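PDB 6KBY: beta-lactamase from Klebsiella pneumoniae, which probably hydrolyses beta-lactam antibiotics to substituted beta-amino acids as a class C serine enzyme, and is captured here with adenosine monophosphate bound covalently in its active site. Local coordinates for residues N347-Y350 against Q354-T357; Y331-P336 against M340-L345; V174-A179 against G224-G229; L66-S71 against V216-E221; F268-I273 against N295-T300. All coordinates share one frame; numbering follows the deposited sequence.

Interaction 1. Residues N347-Y350 against Q354-T357; sequences NKNY and QRVT
The backbone carbonyl oxygen of Y350 is gripped side-on by two nitrogens of one guanidinium group. R355 NH2 donates to Y350 O at 2.8 Å and R355 NE to Y350 O at 2.9 Å, and the oxygen lies close to the guanidinium plane. Both bonds are bent, at 145° and 140° at the hydrogen, because two nearly parallel N-H groups must both turn inward to reach a single acceptor. The pair fixes the rotation of the guanidinium, whose NH2 also bonds S324 of the AMP site while NH1 reaches the carbonyl of A330. In the class C beta-lactamase fold this is the corner between strand 340-346 and helix 352-364, so the helix's own arginine ties down the loop leading into it. A chi1 of 68°, with CG between the backbone N and the carbonyl carbon, turns the Y350 ring under the arginine chain, which runs over one face: R355 CG packs 3.5 Å from Y350 CZ, and NE sits above the ring centre. Q354 CB approaches the ring edge, 4.0 Å from Y350 CD2, while the Q354 amide oxygen is taken by N30 of helix 11-30.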
# COMPACT_ATOMS: atom_id res chain seq x y z
N ASN A 347 0.34 -1.77 15.66
CA ASN A 347 0.80 -3.15 15.86
C ASN A 347 -0.29 -4.06 16.41
O ASN A 347 -0.05 -4.97 17.22
CB ASN A 347 2.09 -3.21 16.68
CG ASN A 347 1.94 -2.69 18.08
OD1 ASN A 347 0.90 -2.12 18.43
ND2 ASN A 347 2.98 -2.86 18.90
N LYS A 348 -1.52 -3.84 15.94
CA LYS A 348 -2.59 -4.81 16.00
C LYS A 348 -3.44 -4.60 14.76
O LYS A 348 -3.61 -3.46 14.31
CB LYS A 348 -3.44 -4.68 17.27
CG LYS A 348 -4.61 -5.65 17.33
CD LYS A 348 -5.29 -5.65 18.68
CE LYS A 348 -4.51 -6.48 19.68
NZ LYS A 348 -4.60 -7.94 19.37
N ASN A 349 -3.92 -5.69 14.18
CA ASN A 349 -4.79 -5.64 13.01
C ASN A 349 -6.21 -5.38 13.50
O ASN A 349 -6.91 -6.30 13.92
CB ASN A 349 -4.69 -6.97 12.26
CG ASN A 349 -5.54 -7.02 11.01
OD1 ASN A 349 -6.42 -6.19 10.78
ND2 ASN A 349 -5.30 -8.04 10.19
N TYR A 350 -6.64 -4.12 13.44
CA TYR A 350 -7.99 -3.72 13.81
C TYR A 350 -8.75 -3.33 12.55
O TYR A 350 -8.17 -3.08 11.50
CB TYR A 350 -7.96 -2.59 14.85
CG TYR A 350 -7.43 -1.29 14.31
CD1 TYR A 350 -6.07 -1.10 14.07
CD2 TYR A 350 -8.29 -0.24 14.02
CE1 TYR A 350 -5.59 0.10 13.56
CE2 TYR A 350 -7.82 0.95 13.50
CZ TYR A 350 -6.47 1.11 13.28
OH TYR A 350 -6.02 2.30 12.76
N GLN A 354 -12.69 1.24 10.96
CA GLN A 354 -12.19 2.18 11.95
C GLN A 354 -11.01 2.99 11.44
O GLN A 354 -10.91 4.19 11.70
CB GLN A 354 -11.81 1.44 13.23
CG GLN A 354 -12.98 0.77 13.92
CD GLN A 354 -12.54 0.11 15.19
OE1 GLN A 354 -12.46 0.75 16.23
NE2 GLN A 354 -12.22 -1.17 15.10
N ARG A 355 -10.08 2.34 10.71
CA ARG A 355 -8.96 3.08 10.13
C ARG A 355 -9.47 4.19 9.23
O ARG A 355 -9.02 5.35 9.32
CB ARG A 355 -8.08 2.14 9.30
CG ARG A 355 -7.62 0.90 10.02
CD ARG A 355 -6.73 0.03 9.15
NE ARG A 355 -6.73 -1.34 9.65
CZ ARG A 355 -6.13 -2.36 9.04
NH1 ARG A 355 -5.44 -2.16 7.92
NH2 ARG A 355 -6.21 -3.58 9.56
N VAL A 356 -10.39 3.85 8.34
CA VAL A 356 -10.90 4.79 7.35
C VAL A 356 -11.67 5.92 8.03
O VAL A 356 -11.53 7.09 7.66
CB VAL A 356 -11.77 4.02 6.35
CG1 VAL A 356 -12.54 4.99 5.48
CG2 VAL A 356 -10.92 3.05 5.53
N THR A 357 -12.49 5.58 9.02
CA THR A 357 -13.30 6.59 9.69
C THR A 357 -12.41 7.60 10.43
O THR A 357 -12.62 8.81 10.35
CB THR A 357 -14.28 5.91 10.65
OG1 THR A 357 -15.19 5.09 9.90
CG2 THR A 357 -15.07 6.95 11.44

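Interaction 2. Residues Y331-P336 against M340-L345; sequences YIAFVP and MGIVML
F334 and G341 face each other where the two strands come closest, their CA atoms 3.9 Å apart in a non-hydrogen-bonded pair. With no side chain on G341, the hollow there takes the CB of F334, 3.8 Å from G341 CA. A chi1 of 60° then swings the phenyl ring away from strand 340-345, and it meets W279 edge-to-face. On the same face I332 and V343 stand side by side, I332 CG1 4.1 Å from V343 CG2. The other face carries Y331, A333 and V335 opposite M344, I342 and M340. Here the small A333 receives a bump: the CG2 branch of I342 leans over the neighbouring strand, 4.2 Å from A333 CB and 3.7 Å from A333 O. Beside it the extended chi2 of M344 (163°) brings its sulfur to the edge of the Y331 ring, M344 SD 4.5 Å from Y331 CD2. Five backbone hydrogen bonds lock the register, among them I342 N to A333 O at 2.8 Å. Alternating hydrogen-bonded and non-hydrogen-bonded pairs mark an antiparallel ladder, and the three-residue link makes it a beta hairpin, here in the large sheet of the beta-lactamase fold between helices 352-364 and 234-244.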
# COMPACT_ATOMS: atom_id res chain seq x y z
N TYR A 331 -2.86 2.16 7.28
CA TYR A 331 -3.69 2.85 6.30
C TYR A 331 -2.98 4.11 5.85
O TYR A 331 -2.36 4.79 6.68
CB TYR A 331 -5.06 3.20 6.90
CG TYR A 331 -6.03 3.88 5.94
CD1 TYR A 331 -6.47 3.23 4.79
CD2 TYR A 331 -6.53 5.15 6.21
CE1 TYR A 331 -7.38 3.83 3.93
CE2 TYR A 331 -7.42 5.75 5.35
CZ TYR A 331 -7.85 5.09 4.21
OH TYR A 331 -8.75 5.72 3.38
N ILE A 332 -3.08 4.42 4.56
CA ILE A 332 -2.62 5.68 3.99
C ILE A 332 -3.77 6.29 3.21
O ILE A 332 -4.43 5.59 2.43
CB ILE A 332 -1.44 5.48 3.03
CG1 ILE A 332 -0.18 5.16 3.81
CG2 ILE A 332 -1.26 6.71 2.10
CD1 ILE A 332 1.05 4.96 2.97
N ALA A 333 -3.96 7.60 3.36
CA ALA A 333 -4.85 8.34 2.48
C ALA A 333 -4.26 9.71 2.20
O ALA A 333 -3.63 10.31 3.08
CB ALA A 333 -6.25 8.51 3.09
N PHE A 334 -4.46 10.22 0.99
CA PHE A 334 -4.02 11.57 0.67
C PHE A 334 -4.89 12.17 -0.41
O PHE A 334 -5.46 11.46 -1.24
CB PHE A 334 -2.52 11.63 0.34
CG PHE A 334 -2.08 10.80 -0.85
CD1 PHE A 334 -1.83 9.44 -0.71
CD2 PHE A 334 -1.89 11.38 -2.09
CE1 PHE A 334 -1.41 8.69 -1.80
CE2 PHE A 334 -1.47 10.64 -3.18
CZ PHE A 334 -1.23 9.29 -3.03
N VAL A 335 -5.00 13.49 -0.38
CA VAL A 335 -5.78 14.26 -1.34
C VAL A 335 -4.85 15.27 -1.99
O VAL A 335 -4.53 16.30 -1.40
CB VAL A 335 -6.96 14.97 -0.64
CG1 VAL A 335 -7.75 15.79 -1.65
CG2 VAL A 335 -7.86 13.97 0.07
N PRO A 336 -4.38 14.99 -3.21
CA PRO A 336 -3.35 15.88 -3.79
C PRO A 336 -3.78 17.33 -3.92
O PRO A 336 -2.98 18.24 -3.69
CB PRO A 336 -3.03 15.21 -5.13
CG PRO A 336 -3.36 13.75 -4.90
CD PRO A 336 -4.58 13.77 -4.01
N MET A 340 -2.72 17.23 1.45
CA MET A 340 -2.88 16.69 2.78
C MET A 340 -2.85 15.18 2.71
O MET A 340 -3.31 14.57 1.74
CB MET A 340 -4.13 17.20 3.47
CG MET A 340 -5.39 16.76 2.85
SD MET A 340 -6.79 17.45 3.75
CE MET A 340 -6.34 19.16 3.95
N GLY A 341 -2.29 14.57 3.74
CA GLY A 341 -2.15 13.13 3.76
C GLY A 341 -1.98 12.63 5.17
O GLY A 341 -1.60 13.39 6.08
N ILE A 342 -2.27 11.35 5.34
CA ILE A 342 -2.17 10.71 6.64
C ILE A 342 -1.65 9.29 6.49
O ILE A 342 -2.00 8.58 5.53
CB ILE A 342 -3.51 10.75 7.40
CG1 ILE A 342 -3.36 10.20 8.82
CG2 ILE A 342 -4.61 10.02 6.64
CD1 ILE A 342 -4.58 10.42 9.68
N VAL A 343 -0.81 8.89 7.43
CA VAL A 343 -0.34 7.53 7.61
C VAL A 343 -0.74 7.10 9.02
O VAL A 343 -0.42 7.81 9.98
CB VAL A 343 1.19 7.45 7.46
CG1 VAL A 343 1.67 6.02 7.62
CG2 VAL A 343 1.65 8.05 6.14
N MET A 344 -1.42 5.96 9.15
CA MET A 344 -1.78 5.43 10.45
C MET A 344 -1.21 4.02 10.55
O MET A 344 -1.63 3.14 9.80
CB MET A 344 -3.29 5.38 10.62
CG MET A 344 -3.96 6.74 10.64
SD MET A 344 -5.74 6.66 10.35
CE MET A 344 -6.28 5.57 11.67
N LEU A 345 -0.29 3.81 11.49
CA LEU A 345 0.34 2.51 11.69
C LEU A 345 0.01 2.00 13.09
O LEU A 345 0.08 2.75 14.07
CB LEU A 345 1.85 2.60 11.55
CG LEU A 345 2.35 3.25 10.26
CD1 LEU A 345 3.87 3.22 10.20
CD2 LEU A 345 1.75 2.58 9.04

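Interaction 3. Residues V174-A179 against G224-G229; sequences VSYEDA and GNEAYG. With AMP (adenosine monophosphate), chain B.
Helix 176-187 begins beside the short helix 224-228, whose far side forms part of the AMP pocket through Y228. Where they meet, the side chains of Y176 and E226 run antiparallel, ring against carboxylate, their planes 12° apart. E226 CG sits over the ring centre, 3.5 Å from the centroid and almost on the normal, a CH-pi contact. The bend at chi2, 86°, folds the glutamate back so that its carboxylate can lie over the tyrosine, with E226 OE2 3.4 Å from Y176 CB. Beside this stack, N225 ND2 donates a nearly straight bond, 2.7 Å long, to E177 OE2. It meets the oxygen on the anti side, with the acceptor lying in the amide plane of N225. A water in the plane of the Y176 ring links the two helices, 2.7 Å from Y176 OH and donating to N225 O at 2.8 Å. The first helix is itself secured at its start by S175, the N-cap, whose OG accepts from D178 N. On the ligand side, Y228 CB lies 3.3 Å from AMP O3'. The contact is thus an N-capped helix start packed on the short helix that carries Y228, in the helical domain of the class C fold.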
# COMPACT_ATOMS: atom_id res chain seq x y z
N VAL A 174 17.19 -7.00 -12.30
CA VAL A 174 17.53 -7.25 -10.90
C VAL A 174 16.42 -8.06 -10.23
O VAL A 174 15.30 -8.15 -10.73
CB VAL A 174 17.79 -5.94 -10.12
CG1 VAL A 174 19.03 -5.23 -10.65
CG2 VAL A 174 16.57 -5.03 -10.20
N SER A 175 16.76 -8.65 -9.09
CA SER A 175 15.73 -9.27 -8.26
C SER A 175 14.82 -8.20 -7.69
O SER A 175 15.18 -7.03 -7.59
CB SER A 175 16.38 -10.03 -7.10
OG SER A 175 16.98 -9.12 -6.20
N TYR A 176 13.61 -8.61 -7.28
CA TYR A 176 12.69 -7.66 -6.67
C TYR A 176 13.28 -7.05 -5.41
O TYR A 176 13.14 -5.84 -5.17
CB TYR A 176 11.34 -8.32 -6.38
CG TYR A 176 10.33 -7.33 -5.87
CD1 TYR A 176 9.72 -6.44 -6.74
CD2 TYR A 176 9.99 -7.26 -4.53
CE1 TYR A 176 8.81 -5.52 -6.30
CE2 TYR A 176 9.07 -6.33 -4.07
CZ TYR A 176 8.48 -5.46 -4.97
OH TYR A 176 7.57 -4.51 -4.56
N GLU A 177 13.96 -7.86 -4.60
CA GLU A 177 14.55 -7.36 -3.37
C GLU A 177 15.59 -6.29 -3.65
O GLU A 177 15.62 -5.25 -2.98
CB GLU A 177 15.18 -8.53 -2.61
CG GLU A 177 14.19 -9.59 -2.14
CD GLU A 177 13.51 -10.35 -3.28
OE1 GLU A 177 14.21 -10.77 -4.23
OE2 GLU A 177 12.27 -10.51 -3.24
N ASP A 178 16.45 -6.52 -4.65
CA ASP A 178 17.43 -5.51 -5.04
C ASP A 178 16.75 -4.28 -5.63
O ASP A 178 17.15 -3.15 -5.35
CB ASP A 178 18.42 -6.08 -6.06
CG ASP A 178 19.54 -6.87 -5.42
OD1 ASP A 178 19.63 -6.91 -4.17
OD2 ASP A 178 20.36 -7.45 -6.18
N ALA A 179 15.73 -4.49 -6.47
CA ALA A 179 15.03 -3.36 -7.06
C ALA A 179 14.47 -2.43 -5.98
O ALA A 179 14.57 -1.21 -6.09
CB ALA A 179 13.91 -3.85 -7.96
N GLY A 224 6.18 -12.93 -1.64
CA GLY A 224 5.61 -12.17 -0.54
C GLY A 224 6.14 -10.77 -0.40
O GLY A 224 5.42 -9.87 0.05
N ASN A 225 7.39 -10.54 -0.79
CA ASN A 225 7.93 -9.19 -0.71
C ASN A 225 7.07 -8.22 -1.50
O ASN A 225 6.77 -7.11 -1.04
CB ASN A 225 9.36 -9.15 -1.22
CG ASN A 225 10.37 -9.59 -0.18
OD1 ASN A 225 10.13 -9.48 1.01
ND2 ASN A 225 11.51 -10.07 -0.64
N GLU A 226 6.67 -8.63 -2.71
CA GLU A 226 5.86 -7.80 -3.59
C GLU A 226 4.52 -7.46 -2.95
O GLU A 226 4.04 -6.33 -3.07
CB GLU A 226 5.59 -8.57 -4.88
CG GLU A 226 6.76 -8.69 -5.84
CD GLU A 226 7.70 -9.85 -5.59
OE1 GLU A 226 7.71 -10.46 -4.50
OE2 GLU A 226 8.47 -10.15 -6.54
N ALA A 227 3.88 -8.44 -2.30
CA ALA A 227 2.51 -8.29 -1.84
C ALA A 227 2.40 -7.74 -0.43
O ALA A 227 1.41 -7.05 -0.13
CB ALA A 227 1.77 -9.63 -1.93
N TYR A 228 3.37 -8.03 0.45
CA TYR A 228 3.16 -7.70 1.86
C TYR A 228 4.46 -7.54 2.65
O TYR A 228 4.39 -7.58 3.88
CB TYR A 228 2.26 -8.74 2.54
CG TYR A 228 2.74 -10.18 2.40
CD1 TYR A 228 3.79 -10.68 3.19
CD2 TYR A 228 2.17 -11.04 1.47
CE1 TYR A 228 4.25 -12.00 3.05
CE2 TYR A 228 2.61 -12.36 1.33
CZ TYR A 228 3.67 -12.84 2.11
OH TYR A 228 4.14 -14.14 1.98
N GLY A 229 5.62 -7.33 2.03
CA GLY A 229 6.87 -7.44 2.75
C GLY A 229 7.44 -6.21 3.45
O GLY A 229 8.40 -6.37 4.21
P AMP B . -3.15 -6.68 2.39
O1P AMP B . -2.64 -6.16 3.70
O2P AMP B . -4.56 -6.34 1.99
O5' AMP B . -2.92 -8.24 2.30
C5' AMP B . -1.66 -8.81 2.64
C4' AMP B . -1.73 -9.58 3.93
O4' AMP B . -2.52 -10.78 3.74
C3' AMP B . -0.39 -10.08 4.45
O3' AMP B . 0.33 -9.10 5.18
C2' AMP B . -0.78 -11.30 5.27
O2' AMP B . -1.31 -10.91 6.54
C1' AMP B . -1.92 -11.87 4.43
N9 AMP B . -1.43 -12.83 3.43
C8 AMP B . -1.43 -12.64 2.09
N7 AMP B . -0.91 -13.73 1.45
C5 AMP B . -0.58 -14.63 2.39
C6 AMP B . 0.01 -15.98 2.40
N6 AMP B . 0.36 -16.60 1.25
N1 AMP B . 0.20 -16.58 3.60
C2 AMP B . -0.14 -15.98 4.76
N3 AMP B . -0.69 -14.75 4.82
C4 AMP B . -0.93 -14.03 3.69
O HOH W 1 6.66 -4.53 -2.06

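Interaction 4. Residues L66-S71 against V216-E221; sequences LFEVGS and VHVNME. With AMP (adenosine monophosphate), chain B.
One face of the E68 carboxylate is covered by V218, whose CG1, placed by a chi1 of 62°, sits over E68 CD at 3.5 Å. From that same side V218 N donates to E68 OE2 at 2.8 Å, syn and tilted 33° out of the carboxylate plane. The H217 ring meets the same oxygen obliquely, H217 CD2 lying 3.5 Å from E68 OE2, and it is stacked with the rings of Y205 and W207. The other oxygen, E68 OE1, accepts at 2.8 Å from a water, which also donates weakly to V216 O. The same short run of chain ends at S71, whose OG is bonded covalently to AMP P, 1.6 Å away. The backbone N of S71 donates to the phosphate oxygen O1P. With donors on both oxygens (V218 N and Y205 on OE2, T325 and a water on OE1), E68 would probably be stabilised as a carboxylate, and it tethers the loop 216-221 to the strand just ahead of the modified serine.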
# COMPACT_ATOMS: atom_id res chain seq x y z
N LEU A 66 9.66 0.65 13.52
CA LEU A 66 9.28 0.02 12.27
C LEU A 66 8.03 -0.81 12.50
O LEU A 66 7.96 -1.61 13.44
CB LEU A 66 10.40 -0.90 11.78
CG LEU A 66 11.72 -0.19 11.46
CD1 LEU A 66 12.86 -1.19 11.40
CD2 LEU A 66 11.61 0.56 10.15
N PHE A 67 7.04 -0.61 11.63
CA PHE A 67 5.82 -1.40 11.62
C PHE A 67 5.74 -2.18 10.32
O PHE A 67 6.18 -1.70 9.26
CB PHE A 67 4.57 -0.49 11.68
CG PHE A 67 4.40 0.28 12.96
CD1 PHE A 67 5.11 1.45 13.19
CD2 PHE A 67 3.48 -0.13 13.91
CE1 PHE A 67 4.92 2.18 14.37
CE2 PHE A 67 3.29 0.58 15.09
CZ PHE A 67 4.01 1.74 15.31
N GLU A 68 5.16 -3.38 10.38
CA GLU A 68 4.74 -4.06 9.17
C GLU A 68 3.55 -3.32 8.58
O GLU A 68 2.64 -2.91 9.30
CB GLU A 68 4.32 -5.49 9.49
CG GLU A 68 5.47 -6.32 10.03
CD GLU A 68 5.07 -7.69 10.56
OE1 GLU A 68 3.89 -8.09 10.42
OE2 GLU A 68 5.95 -8.36 11.13
N VAL A 69 3.56 -3.14 7.26
CA VAL A 69 2.46 -2.46 6.60
C VAL A 69 1.69 -3.35 5.64
O VAL A 69 0.75 -2.87 4.99
CB VAL A 69 2.90 -1.15 5.93
CG1 VAL A 69 3.46 -0.21 7.00
CG2 VAL A 69 3.93 -1.40 4.85
N GLY A 70 2.01 -4.64 5.56
CA GLY A 70 1.22 -5.55 4.76
C GLY A 70 1.00 -5.02 3.35
O GLY A 70 1.97 -4.66 2.68
N SER A 71 -0.25 -4.87 2.92
CA SER A 71 -0.54 -4.50 1.53
C SER A 71 -0.20 -3.08 1.13
O SER A 71 -0.30 -2.77 -0.06
CB SER A 71 -1.99 -4.77 1.18
OG SER A 71 -2.22 -6.16 1.26
N VAL A 216 3.88 -11.44 17.20
CA VAL A 216 4.18 -12.10 15.94
C VAL A 216 4.84 -11.13 14.97
O VAL A 216 4.60 -9.92 15.00
CB VAL A 216 2.93 -12.74 15.28
CG1 VAL A 216 2.42 -13.92 16.11
CG2 VAL A 216 1.84 -11.70 15.08
N HIS A 217 5.69 -11.69 14.10
CA HIS A 217 6.22 -11.02 12.93
C HIS A 217 5.83 -11.82 11.69
O HIS A 217 5.74 -13.06 11.73
CB HIS A 217 7.74 -10.90 13.00
CG HIS A 217 8.21 -9.76 13.84
ND1 HIS A 217 9.45 -9.74 14.44
CD2 HIS A 217 7.62 -8.58 14.17
CE1 HIS A 217 9.60 -8.60 15.10
NE2 HIS A 217 8.50 -7.89 14.95
N VAL A 218 5.61 -11.11 10.59
CA VAL A 218 5.11 -11.74 9.38
C VAL A 218 6.13 -12.72 8.81
O VAL A 218 7.34 -12.46 8.82
CB VAL A 218 4.71 -10.66 8.35
CG1 VAL A 218 5.90 -9.82 7.94
CG2 VAL A 218 4.05 -11.30 7.13
N ASN A 219 5.64 -13.85 8.32
CA ASN A 219 6.48 -14.86 7.69
C ASN A 219 6.51 -14.60 6.19
O ASN A 219 5.46 -14.55 5.54
CB ASN A 219 5.92 -16.26 7.96
CG ASN A 219 6.83 -17.36 7.44
OD1 ASN A 219 8.05 -17.23 7.48
ND2 ASN A 219 6.23 -18.43 6.93
N MET A 220 7.71 -14.42 5.65
CA MET A 220 7.87 -14.05 4.25
C MET A 220 7.99 -15.30 3.39
O MET A 220 8.94 -16.07 3.54
CB MET A 220 9.11 -13.17 4.10
CG MET A 220 9.04 -11.87 4.87
SD MET A 220 7.55 -10.91 4.48
CE MET A 220 7.62 -10.87 2.70
N GLU A 221 7.05 -15.48 2.48
CA GLU A 221 6.99 -16.64 1.59
C GLU A 221 7.11 -16.18 0.13
O GLU A 221 7.37 -15.00 -0.15
CB GLU A 221 5.74 -17.46 1.90
CG GLU A 221 5.72 -17.97 3.34
CD GLU A 221 4.55 -18.89 3.62
OE1 GLU A 221 3.42 -18.56 3.21
OE2 GLU A 221 4.77 -19.95 4.24
P AMP B . -3.15 -6.68 2.39
O1P AMP B . -2.64 -6.16 3.70
O2P AMP B . -4.56 -6.34 1.99
O5' AMP B . -2.92 -8.24 2.30
C5' AMP B . -1.66 -8.81 2.64
C4' AMP B . -1.73 -9.58 3.93
O4' AMP B . -2.52 -10.78 3.74
C3' AMP B . -0.39 -10.08 4.45
O3' AMP B . 0.33 -9.10 5.18
C2' AMP B . -0.78 -11.30 5.27
O2' AMP B . -1.31 -10.91 6.54
C1' AMP B . -1.92 -11.87 4.43
N9 AMP B . -1.43 -12.83 3.43
C8 AMP B . -1.43 -12.64 2.09
N7 AMP B . -0.91 -13.73 1.45
C5 AMP B . -0.58 -14.63 2.39
C6 AMP B . 0.01 -15.98 2.40
N6 AMP B . 0.36 -16.60 1.25
N1 AMP B . 0.20 -16.58 3.60
C2 AMP B . -0.14 -15.98 4.76
N3 AMP B . -0.69 -14.75 4.82
C4 AMP B . -0.93 -14.03 3.69
O HOH W 2 2.86 -9.65 12.46

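Interaction 5. Residues F268-I273 against N295-T300; sequences FKSGEI and NDMAMT
This is a small, mostly apolar packing contact in which a single methionine from the loop after helix 288-294 packs on a beta turn of the large antiparallel sheet in the class C beta-lactamase fold. The turn, a type II' beta turn from S270 to I273, reverses the chain between strand 266-270 and strand 273-275 and is closed by backbone bonds in both directions between its end residues. G271, at the second position, has the positive phi of 57° that this turn type requires. M297 packs against the two ends of the turn, and no hydrogen bond crosses the contact. Its chain is extended through chi2 and then bent at chi3, 74°, which carries the methyl onward to the serine while the sulfur stays beside the isoleucine. The sulfur lies against both ends of the isoleucine's longer branch, with M297 SD 3.9 Å from I273 CG1 and equally far from I273 CD1; I273 CG2 is little farther off. The hydroxyl of S270 is engaged with S302 and V303 of strand 302-311, so the methionine meets a serine already held to the next strand of the sheet. M297 also touches S302 itself, and its carbonyl makes a weak bond to R154. At the tip, M297 CE reaches the turn's first residue, 3.6 Å from S270 O and 3.7 Å from S270 OG.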
# COMPACT_ATOMS: atom_id res chain seq x y z
N PHE A 268 -9.64 1.13 -14.11
CA PHE A 268 -10.92 0.43 -14.04
C PHE A 268 -11.78 1.09 -12.99
O PHE A 268 -11.29 1.60 -11.98
CB PHE A 268 -10.76 -1.05 -13.65
CG PHE A 268 -10.12 -1.91 -14.70
CD1 PHE A 268 -8.75 -2.03 -14.76
CD2 PHE A 268 -10.90 -2.61 -15.63
CE1 PHE A 268 -8.15 -2.81 -15.74
CE2 PHE A 268 -10.30 -3.40 -16.59
CZ PHE A 268 -8.94 -3.50 -16.65
N LYS A 269 -13.09 1.04 -13.22
CA LYS A 269 -14.06 1.35 -12.18
C LYS A 269 -14.61 0.04 -11.65
O LYS A 269 -14.87 -0.89 -12.42
CB LYS A 269 -15.22 2.18 -12.75
CG LYS A 269 -14.87 3.63 -12.98
CD LYS A 269 -16.12 4.43 -13.29
CE LYS A 269 -16.55 5.19 -12.06
NZ LYS A 269 -16.86 6.61 -12.37
N SER A 270 -14.79 -0.03 -10.34
CA SER A 270 -15.40 -1.21 -9.73
C SER A 270 -16.08 -0.75 -8.45
O SER A 270 -15.42 -0.17 -7.58
CB SER A 270 -14.34 -2.27 -9.43
OG SER A 270 -14.94 -3.51 -9.10
N GLY A 271 -17.38 -0.98 -8.35
CA GLY A 271 -18.10 -0.49 -7.19
C GLY A 271 -17.93 1.01 -7.08
O GLY A 271 -18.11 1.75 -8.05
N GLU A 272 -17.55 1.47 -5.88
CA GLU A 272 -17.36 2.89 -5.64
C GLU A 272 -15.97 3.39 -6.00
O GLU A 272 -15.75 4.60 -5.95
CB GLU A 272 -17.65 3.21 -4.17
CG GLU A 272 -19.06 2.84 -3.72
CD GLU A 272 -20.13 3.65 -4.44
OE1 GLU A 272 -19.86 4.81 -4.78
OE2 GLU A 272 -21.24 3.12 -4.66
N ILE A 273 -15.03 2.52 -6.36
CA ILE A 273 -13.65 2.93 -6.51
C ILE A 273 -13.23 3.04 -7.97
O ILE A 273 -13.79 2.41 -8.87
CB ILE A 273 -12.64 2.05 -5.73
CG1 ILE A 273 -12.47 0.69 -6.39
CG2 ILE A 273 -13.04 1.94 -4.28
CD1 ILE A 273 -11.26 -0.08 -5.87
N ASN A 295 -13.64 0.51 0.68
CA ASN A 295 -12.61 -0.18 1.45
C ASN A 295 -13.10 -1.51 2.01
O ASN A 295 -12.54 -2.04 2.97
CB ASN A 295 -12.05 0.73 2.54
CG ASN A 295 -10.99 1.66 2.00
OD1 ASN A 295 -9.84 1.26 1.83
ND2 ASN A 295 -11.37 2.89 1.67
N ASP A 296 -14.15 -2.06 1.42
CA ASP A 296 -14.68 -3.37 1.76
C ASP A 296 -14.75 -4.23 0.50
O ASP A 296 -15.81 -4.76 0.14
CB ASP A 296 -16.03 -3.22 2.44
CG ASP A 296 -16.57 -4.53 2.98
OD1 ASP A 296 -15.78 -5.47 3.19
OD2 ASP A 296 -17.81 -4.62 3.19
N MET A 297 -13.62 -4.34 -0.20
CA MET A 297 -13.54 -5.04 -1.48
C MET A 297 -12.39 -6.05 -1.49
O MET A 297 -11.92 -6.43 -2.56
CB MET A 297 -13.37 -4.06 -2.64
CG MET A 297 -14.46 -3.00 -2.72
SD MET A 297 -14.24 -1.89 -4.12
CE MET A 297 -14.73 -2.97 -5.47
N ALA A 298 -11.95 -6.49 -0.31
CA ALA A 298 -10.69 -7.22 -0.20
C ALA A 298 -10.81 -8.69 -0.58
O ALA A 298 -9.81 -9.29 -0.99
CB ALA A 298 -10.17 -7.14 1.23
N MET A 299 -11.98 -9.30 -0.44
CA MET A 299 -12.09 -10.75 -0.50
C MET A 299 -13.20 -11.25 -1.40
O MET A 299 -13.40 -12.47 -1.48
CB MET A 299 -12.27 -11.34 0.90
CG MET A 299 -11.09 -11.08 1.82
SD MET A 299 -11.39 -11.68 3.47
CE MET A 299 -12.49 -10.41 4.09
N THR A 300 -13.91 -10.37 -2.09
CA THR A 300 -15.00 -10.76 -2.97
C THR A 300 -14.73 -10.27 -4.39
O THR A 300 -14.07 -9.25 -4.60
CB THR A 300 -16.32 -10.17 -2.49
OG1 THR A 300 -16.23 -8.74 -2.49
CG2 THR A 300 -16.67 -10.66 -1.08

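In the fold
Interaction 2 is the buried centre of the set, a hairpin of backbone bonds and apolar side chains; the other four are only partly buried. Interaction 1 follows it along the chain and packs on it, the methyl of M344 against Y350 OH, but works through a charged group gripping a carbonyl. Interactions 3 and 4 both reach AMP and join where M220 packs on N225 and Y228 and where Y228 OH probably hydrogen-bonds E221 N; their chemistry centres on glutamates, in interaction 3 stacked on a tyrosine as well as hydrogen-bonded alongside, in interaction 4 held by backbone and water donors. Interaction 5 shares the large sheet with interaction 2 but relies on methionine packing, and N295 links it to V356 and Y331.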